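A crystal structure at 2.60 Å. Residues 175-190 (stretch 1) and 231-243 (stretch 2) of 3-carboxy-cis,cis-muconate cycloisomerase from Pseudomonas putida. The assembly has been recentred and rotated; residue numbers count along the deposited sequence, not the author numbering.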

# COMPACT_ATOMS: atom_id res chain seq x y z
N ARG D 175 9.32 -19.93 12.47
CA ARG D 175 8.11 -20.06 11.68
C ARG D 175 8.34 -19.63 10.23
O ARG D 175 7.69 -20.13 9.32
N HIS D 176 9.26 -18.70 10.01
CA HIS D 176 9.51 -18.25 8.64
C HIS D 176 10.34 -19.27 7.90
O HIS D 176 10.16 -19.45 6.69
N ARG D 177 11.24 -19.93 8.61
CA ARG D 177 12.09 -20.94 8.00
C ARG D 177 11.20 -22.05 7.52
O ARG D 177 11.38 -22.61 6.44
N GLN D 178 10.21 -22.34 8.36
CA GLN D 178 9.20 -23.36 8.14
C GLN D 178 8.40 -23.00 6.89
O GLN D 178 8.20 -23.84 6.02
N ARG D 179 7.96 -21.75 6.80
CA ARG D 179 7.17 -21.28 5.66
C ARG D 179 7.97 -21.35 4.36
O ARG D 179 7.46 -21.77 3.32
N LEU D 180 9.24 -20.92 4.43
CA LEU D 180 10.14 -20.94 3.27
C LEU D 180 10.31 -22.38 2.77
O LEU D 180 10.43 -22.64 1.57
N GLN D 181 10.31 -23.31 3.70
CA GLN D 181 10.47 -24.71 3.38
C GLN D 181 9.22 -25.23 2.67
O GLN D 181 9.33 -25.95 1.68
N GLU D 182 8.05 -24.84 3.16
CA GLU D 182 6.81 -25.31 2.57
C GLU D 182 6.52 -24.77 1.19
O GLU D 182 5.84 -25.43 0.40
N LEU D 183 7.03 -23.58 0.88
CA LEU D 183 6.78 -23.00 -0.43
C LEU D 183 7.83 -23.38 -1.47
O LEU D 183 7.62 -23.20 -2.68
N ARG D 184 8.95 -23.91 -1.02
CA ARG D 184 10.02 -24.27 -1.94
C ARG D 184 9.56 -25.13 -3.13
O ARG D 184 9.80 -24.77 -4.29
N PRO D 185 8.87 -26.25 -2.87
CA PRO D 185 8.41 -27.12 -3.96
C PRO D 185 7.39 -26.46 -4.88
O PRO D 185 7.21 -26.86 -6.03
N ARG D 186 6.71 -25.45 -4.35
CA ARG D 186 5.67 -24.72 -5.06
C ARG D 186 6.29 -23.64 -5.96
O ARG D 186 5.88 -23.44 -7.10
N LEU D 187 7.30 -22.95 -5.43
CA LEU D 187 7.96 -21.86 -6.14
C LEU D 187 8.92 -22.24 -7.25
O LEU D 187 8.89 -21.65 -8.33
N LEU D 188 9.78 -23.22 -6.98
CA LEU D 188 10.77 -23.66 -7.94
C LEU D 188 10.21 -24.54 -9.05
O LEU D 188 10.50 -25.74 -9.11
N VAL D 189 9.41 -23.94 -9.92
CA VAL D 189 8.81 -24.66 -11.04
C VAL D 189 9.25 -24.01 -12.34
O VAL D 189 9.65 -22.84 -12.38
N LEU D 190 9.18 -24.79 -13.42
CA LEU D 190 9.57 -24.33 -14.74
C LEU D 190 8.42 -23.56 -15.40
O LEU D 190 7.25 -23.82 -15.12
N ASP D 231 0.42 -16.39 -8.39
CA ASP D 231 0.42 -16.60 -6.95
C ASP D 231 1.76 -17.09 -6.39
O ASP D 231 2.14 -16.72 -5.28
N ARG D 232 2.47 -17.92 -7.14
CA ARG D 232 3.76 -18.43 -6.67
C ARG D 232 4.74 -17.31 -6.33
O ARG D 232 5.39 -17.35 -5.27
N LEU D 233 4.85 -16.32 -7.20
CA LEU D 233 5.78 -15.21 -6.95
C LEU D 233 5.30 -14.30 -5.81
O LEU D 233 6.09 -13.82 -5.00
N VAL D 234 3.99 -14.07 -5.76
CA VAL D 234 3.44 -13.21 -4.73
C VAL D 234 3.55 -13.88 -3.36
O VAL D 234 3.77 -13.20 -2.36
N GLU D 235 3.42 -15.20 -3.29
CA GLU D 235 3.57 -15.87 -2.00
C GLU D 235 5.00 -15.72 -1.47
O GLU D 235 5.21 -15.45 -0.29
N PHE D 236 5.98 -15.91 -2.35
CA PHE D 236 7.38 -15.78 -1.95
C PHE D 236 7.65 -14.37 -1.43
O PHE D 236 8.31 -14.19 -0.41
N ALA D 237 7.12 -13.37 -2.12
CA ALA D 237 7.31 -11.98 -1.72
C ALA D 237 6.64 -11.74 -0.38
O ALA D 237 7.12 -10.98 0.45
N SER D 238 5.52 -12.42 -0.18
CA SER D 238 4.77 -12.29 1.05
C SER D 238 5.52 -12.80 2.27
O SER D 238 5.51 -12.19 3.33
N VAL D 239 6.20 -13.94 2.14
CA VAL D 239 6.95 -14.48 3.27
C VAL D 239 8.12 -13.55 3.57
O VAL D 239 8.44 -13.29 4.72
N LEU D 240 8.75 -13.03 2.51
CA LEU D 240 9.85 -12.09 2.70
C LEU D 240 9.29 -10.87 3.46
O LEU D 240 9.99 -10.25 4.28
N GLY D 241 8.02 -10.57 3.18
CA GLY D 241 7.36 -9.46 3.83
C GLY D 241 7.27 -9.73 5.32
O GLY D 241 7.57 -8.86 6.14
N LEU D 242 6.86 -10.95 5.66
CA LEU D 242 6.75 -11.37 7.05
C LEU D 242 8.12 -11.23 7.75
O LEU D 242 8.20 -10.77 8.89
N VAL D 243 9.18 -11.62 7.05
CA VAL D 243 10.53 -11.53 7.62
C VAL D 243 10.91 -10.08 7.89
O VAL D 243 11.46 -9.75 8.94

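The strongest polar link between the two stretches is the salt bridge between Arg186 and Glu235. Arg186 NH1 lies 2.6 Å from Glu235 OE2 and donates a hydrogen bond to Glu235 OE1 at 3.0 Å, so a single guanidinium nitrogen engages both carboxylate oxygens. Glu235 points its CA-to-CB bond toward stretch 1 and is extended through chi1 and chi2 (both t). The CA-to-CB bond of Arg186 instead runs sideways; with chi1 and chi2 t and chi3 m, its side chain reaches across, and OE2 meets the guanidinium at the edge, near its plane. Arg186 NH2 is hydrogen-bonded elsewhere in the structure.

A second, weaker polar contact uses the backbone of the same arginine. Arg232 NH1 donates a weak hydrogen bond to Arg186 O, long at 3.4 Å but nearly linear at 174°. This carbonyl is available because the helix of stretch 1 is ending: Leu188 is the first residue to leave helical phi/psi. Arg232 points toward stretch 1 with chi1 m and chi2 t, and it covers the end of the helix with its aliphatic part as well, its CD lying 3.0 Å from Arg186 O and 3.5 Å from Val189 CG2. Here the backbones also come close, with Leu187 CA 5.4 Å from Arg232 CA.

Beyond these polar contacts the interface is largely apolar. The helices run nearly antiparallel, at 158° between their directions, with axes 9.9 Å apart at closest approach, so successive turns of one meet turns of the other in reverse order. Leu187 (chi1 t, chi2 p) leaves its backbone sideways, but its end swings in: CD2 sits over one face of the Phe236 ring, 4.2 Å from the centroid in a CH-pi contact, while CD1 reaches Leu233 CD2 at 4.2 Å. Phe236, with chi1 t, points toward stretch 1 and also receives Leu183, whose CD1 is 4.2 Å from Phe236 CD1.

Leu183 adopts chi1 p and chi2 p and points directly toward stretch 2. Its CD2 lies 3.6 Å from Val239 CG2, joining the phenylalanine cluster to the next layer. Val239 (chi1 t) is a knob in a hole formed by His176, Arg179, Leu180 and Leu183. The fit is tight, for Leu180 CD1 comes within 3.2 Å of Val239 CG1; Leu180 starts sideways and brings its end inward with chi1 between wells at -107°. Arg179 CB closes another part of the hole, 4.1 Å from Val239 CG1.

Farther along, Arg179 and His176, both m at chi1 and both pointing toward stretch 2, pack against the last residues of stretch 2. Leu242 CD2 lies over one face of the Arg179 guanidinium and 4.0 Å from Arg179 CD. His176 CE1 approaches Leu242 O at 3.5 Å, and His176 ND1 is 3.6 Å from Val243 CG2, so the imidazole packs against both backbone and side chain.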

# COMPACT_ATOMS: atom_id res chain seq x y z
CB ARG D 175 7.00 -19.22 12.29
CG ARG D 175 6.13 -19.94 13.30
CD ARG D 175 5.26 -18.94 14.06
NE ARG D 175 5.85 -18.64 15.35
CZ ARG D 175 5.94 -17.43 15.87
NH1 ARG D 175 5.47 -16.39 15.22
NH2 ARG D 175 6.50 -17.27 17.06
CB HIS D 176 10.22 -16.89 8.63
CG HIS D 176 9.39 -15.81 9.23
ND1 HIS D 176 9.94 -14.66 9.76
CD2 HIS D 176 8.06 -15.72 9.44
CE1 HIS D 176 8.98 -13.91 10.28
NE2 HIS D 176 7.83 -14.54 10.10
CB ARG D 177 13.10 -21.45 9.01
CG ARG D 177 13.99 -20.35 9.54
CD ARG D 177 14.98 -20.89 10.52
NE ARG D 177 15.98 -21.74 9.88
CZ ARG D 177 16.78 -22.57 10.55
NH1 ARG D 177 16.67 -22.64 11.87
NH2 ARG D 177 17.68 -23.30 9.91
CB GLN D 178 8.29 -23.38 9.36
CG GLN D 178 7.34 -24.52 9.54
CD GLN D 178 6.49 -24.32 10.80
OE1 GLN D 178 7.02 -24.04 11.90
NE2 GLN D 178 5.16 -24.46 10.65
CB ARG D 179 6.70 -19.84 5.91
CG ARG D 179 5.62 -19.72 7.00
CD ARG D 179 5.41 -18.27 7.44
NE ARG D 179 4.34 -18.15 8.42
CZ ARG D 179 4.43 -17.47 9.56
NH1 ARG D 179 5.55 -16.82 9.86
NH2 ARG D 179 3.41 -17.45 10.41
CB LEU D 180 11.49 -20.36 3.70
CG LEU D 180 11.87 -18.97 3.20
CD1 LEU D 180 10.64 -18.15 2.81
CD2 LEU D 180 12.69 -18.28 4.25
CB GLN D 181 10.70 -25.49 4.68
CG GLN D 181 11.32 -26.86 4.51
CD GLN D 181 11.60 -27.52 5.85
OE1 GLN D 181 10.69 -27.76 6.65
NE2 GLN D 181 12.87 -27.81 6.11
CB GLU D 182 5.64 -24.97 3.48
CG GLU D 182 5.80 -25.48 4.90
CD GLU D 182 4.65 -25.08 5.80
OE1 GLU D 182 4.05 -24.01 5.53
OE2 GLU D 182 4.35 -25.82 6.77
CB LEU D 183 6.68 -21.47 -0.31
CG LEU D 183 7.93 -20.62 -0.03
CD1 LEU D 183 8.83 -20.55 -1.25
CD2 LEU D 183 7.49 -19.23 0.33
CB ARG D 184 11.14 -24.98 -1.17
CG ARG D 184 12.36 -25.28 -2.00
CD ARG D 184 13.63 -25.11 -1.17
NE ARG D 184 14.79 -25.03 -2.05
CZ ARG D 184 15.90 -24.34 -1.79
NH1 ARG D 184 16.02 -23.66 -0.66
NH2 ARG D 184 16.88 -24.31 -2.68
CB PRO D 185 7.80 -28.30 -3.21
CG PRO D 185 7.23 -27.64 -1.99
CD PRO D 185 8.37 -26.73 -1.57
CB ARG D 186 4.76 -24.09 -4.02
CG ARG D 186 3.36 -23.87 -4.40
CD ARG D 186 2.66 -23.26 -3.19
NE ARG D 186 2.46 -24.22 -2.12
CZ ARG D 186 2.54 -23.93 -0.82
NH1 ARG D 186 2.83 -22.70 -0.42
NH2 ARG D 186 2.30 -24.87 0.09
CB LEU D 187 8.73 -20.98 -5.14
CG LEU D 187 9.55 -19.86 -5.77
CD1 LEU D 187 8.65 -18.75 -6.31
CD2 LEU D 187 10.49 -19.31 -4.72
CB LEU D 188 11.91 -24.37 -7.21
CG LEU D 188 12.60 -23.53 -6.13
CD1 LEU D 188 13.78 -24.28 -5.52
CD2 LEU D 188 13.07 -22.22 -6.75
CB VAL D 189 7.27 -24.65 -10.97
CG1 VAL D 189 6.79 -25.52 -9.82
CG2 VAL D 189 6.74 -23.21 -10.82
CB LEU D 190 9.94 -25.52 -15.62
CG LEU D 190 10.16 -25.18 -17.10
CD1 LEU D 190 11.55 -24.58 -17.28
CD2 LEU D 190 9.98 -26.43 -17.95
CB ASP D 231 -0.67 -17.59 -6.57
CG ASP D 231 -0.51 -18.90 -7.27
OD1 ASP D 231 -0.32 -19.94 -6.59
OD2 ASP D 231 -0.58 -18.89 -8.51
CB ARG D 232 4.38 -19.38 -7.71
CG ARG D 232 3.71 -20.74 -7.79
CD ARG D 232 4.30 -21.61 -8.89
NE ARG D 232 3.26 -22.00 -9.84
CZ ARG D 232 2.78 -23.23 -9.96
NH1 ARG D 232 3.26 -24.20 -9.20
NH2 ARG D 232 1.81 -23.48 -10.81
CB LEU D 233 5.98 -14.38 -8.23
CG LEU D 233 6.40 -15.14 -9.50
CD1 LEU D 233 6.60 -14.16 -10.66
CD2 LEU D 233 7.68 -15.92 -9.23
CB VAL D 234 1.98 -12.88 -5.05
CG1 VAL D 234 1.39 -11.99 -3.97
CG2 VAL D 234 1.92 -12.19 -6.40
CB GLU D 235 3.26 -17.35 -2.11
CG GLU D 235 3.79 -18.15 -0.95
CD GLU D 235 3.35 -19.60 -1.01
OE1 GLU D 235 3.53 -20.24 -2.07
OE2 GLU D 235 2.82 -20.09 0.01
CB PHE D 236 8.30 -16.07 -3.15
CG PHE D 236 9.76 -15.87 -2.85
CD1 PHE D 236 10.40 -16.66 -1.90
CD2 PHE D 236 10.50 -14.91 -3.52
CE1 PHE D 236 11.77 -16.49 -1.63
CE2 PHE D 236 11.87 -14.72 -3.25
CZ PHE D 236 12.50 -15.51 -2.31
CB ALA D 237 6.70 -11.05 -2.77
CB SER D 238 3.45 -13.03 0.88
OG SER D 238 2.77 -13.05 2.11
CB VAL D 239 7.45 -15.92 2.98
CG1 VAL D 239 8.22 -16.47 4.17
CG2 VAL D 239 6.24 -16.83 2.68
CB LEU D 240 10.42 -11.66 1.34
CG LEU D 240 11.76 -12.28 0.90
CD1 LEU D 240 11.76 -13.77 1.13
CD2 LEU D 240 11.98 -11.97 -0.57
CB LEU D 242 6.28 -12.82 7.10
CG LEU D 242 4.83 -13.21 7.48
CD1 LEU D 242 3.83 -12.10 7.18
CD2 LEU D 242 4.48 -14.49 6.73
CB VAL D 243 11.58 -12.14 6.68
CG1 VAL D 243 12.98 -11.81 7.19
CG2 VAL D 243 11.40 -13.65 6.60